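Local coordinates for thioredoxin reductase (Streptomyces clavuligerus, PDB 4NTD), which is an FAD-dependent disulfide oxidoreductase associated with the formation of the disulfide bond in natural products such as holomycin, at residues 80-83 and 84-87. Numbering follows the deposited sequence.
Sequences GMAP and SALL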
ATOM      1  N   GLY A  80       1.612   0.428 -17.275  1.00 16.62           N
ATOM      2  CA  GLY A  80       1.989  -0.200 -18.543  1.00 16.82           C
ATOM      3  C   GLY A  80       3.296  -0.981 -18.518  1.00 16.85           C
ATOM      4  O   GLY A  80       3.671  -1.588 -19.521  1.00 19.18           O
ATOM      5  N   MET A  81       3.992  -0.978 -17.380  1.00 17.30           N
ATOM      6  CA  MET A  81       5.271  -1.683 -17.252  1.00 17.20           C
ATOM      7  C   MET A  81       5.075  -3.198 -17.310  1.00 16.75           C
ATOM      8  O   MET A  81       4.110  -3.724 -16.756  1.00 17.13           O
ATOM      9  CB  MET A  81       5.950  -1.310 -15.930  1.00 18.16           C
ATOM     10  CG  MET A  81       7.391  -1.779 -15.796  1.00 18.40           C
ATOM     11  SD  MET A  81       8.069  -1.387 -14.172  1.00 19.94           S
ATOM     12  CE  MET A  81       9.818  -1.278 -14.544  1.00 21.32           C
ATOM     13  N   ALA A  82       5.990  -3.897 -17.979  1.00 17.79           N
ATOM     14  CA  ALA A  82       5.969  -5.361 -17.994  1.00 18.58           C
ATOM     15  C   ALA A  82       6.245  -5.888 -16.584  1.00 17.44           C
ATOM     16  O   ALA A  82       7.144  -5.385 -15.910  1.00 17.37           O
ATOM     17  CB  ALA A  82       7.001  -5.904 -18.969  1.00 19.13           C
ATOM     18  N   PRO A  83       5.471  -6.892 -16.126  1.00 18.43           N
ATOM     19  CA  PRO A  83       5.742  -7.475 -14.809  1.00 18.88           C
ATOM     20  C   PRO A  83       7.193  -7.923 -14.619  1.00 18.06           C
ATOM     21  O   PRO A  83       7.771  -7.681 -13.559  1.00 18.83           O
ATOM     22  CB  PRO A  83       4.790  -8.672 -14.757  1.00 19.56           C
ATOM     23  CG  PRO A  83       3.640  -8.251 -15.599  1.00 19.90           C
ATOM     24  CD  PRO A  83       4.237  -7.443 -16.720  1.00 19.13           C
ATOM     25  N   SER A  84       7.780  -8.554 -15.637  1.00 18.51           N
ATOM     26  CA  SER A  84       9.173  -9.005 -15.556  1.00 19.32           C
ATOM     27  C   SER A  84      10.149  -7.841 -15.370  1.00 18.31           C
ATOM     28  O   SER A  84      11.175  -7.991 -14.704  1.00 19.88           O
ATOM     29  CB  SER A  84       9.557  -9.819 -16.796  1.00 23.46           C
ATOM     30  OG  SER A  84       9.438  -9.048 -17.977  1.00 24.31           O
ATOM     31  N   ALA A  85       9.825  -6.688 -15.953  1.00 17.97           N
ATOM     32  CA  ALA A  85      10.657  -5.493 -15.818  1.00 18.37           C
ATOM     33  C   ALA A  85      10.552  -4.894 -14.414  1.00 17.51           C
ATOM     34  O   ALA A  85      11.556  -4.451 -13.853  1.00 18.22           O
ATOM     35  CB  ALA A  85      10.285  -4.459 -16.870  1.00 19.34           C
ATOM     36  N   LEU A  86       9.345  -4.873 -13.849  1.00 17.52           N
ATOM     37  CA  LEU A  86       9.162  -4.417 -12.465  1.00 17.46           C
ATOM     38  C   LEU A  86      10.014  -5.257 -11.522  1.00 17.82           C
ATOM     39  O   LEU A  86      10.726  -4.725 -10.667  1.00 17.56           O
ATOM     40  CB  LEU A  86       7.693  -4.502 -12.034  1.00 16.86           C
ATOM     41  CG  LEU A  86       7.409  -4.089 -10.579  1.00 18.21           C
ATOM     42  CD1 LEU A  86       7.547  -2.583 -10.416  1.00 20.50           C
ATOM     43  CD2 LEU A  86       6.038  -4.555 -10.113  1.00 18.20           C
ATOM     44  N   LEU A  87       9.943  -6.574 -11.689  1.00 18.11           N
ATOM     45  CA  LEU A  87      10.659  -7.492 -10.814  1.00 18.26           C
ATOM     46  C   LEU A  87      12.174  -7.405 -11.021  1.00 18.25           C
ATOM     47  O   LEU A  87      12.919  -7.393 -10.049  1.00 18.89           O
ATOM     48  CB  LEU A  87      10.151  -8.925 -11.000  1.00 20.64           C
ATOM     49  CG  LEU A  87       8.660  -9.126 -10.690  1.00 23.13           C
ATOM     50  CD1 LEU A  87       8.237 -10.552 -11.010  1.00 25.75           C
ATOM     51  CD2 LEU A  87       8.328  -8.782  -9.245  1.00 26.46           C
TER
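Met81 reaches from the loop after strand 56-60 alongside the first turn of helix 83-96, touching Ala85 and Leu86. With CG anti to the backbone N (chi1 -169°) and the chain extended beyond it, its SD lies 3.6 Å from Leu86 CA. The methyl CE comes within 4.0 Å of Ala85 CB. Leu86, its CG likewise anti to N (chi1 178°), holds CD1 4.0 Å from Met81 SD, and its side chain lies about 4 Å from that of Val305, an FAD-binding residue. Ala82 stands at the N-cap with no side-chain acceptor; its carbonyl O starts the helical bonding with a nearly straight bond from Leu86 N (3.1 Å, 162° at the hydrogen) and a weak, bent one from Ala85 N. Pro83 O accepts Leu87 N at 3.1 Å, and Leu87 CG sits 3.3 Å from Pro83 O. The backbones of Gly80, with positive phi, and Met81 both bond to Met72 in a G1 beta bulge, fixing the loop's end; Leu86 packs on Ser77 of the second subunit. With an alanine at Met81, Ala85 CB and Leu86 CA and CB would probably lose their apolar neighbour. The chemistry thus divides the work: Ala82 and Pro83 carbonyls begin the helical bonding, proline brings no N-H to satisfy, and an extended thioether supplies apolar contact.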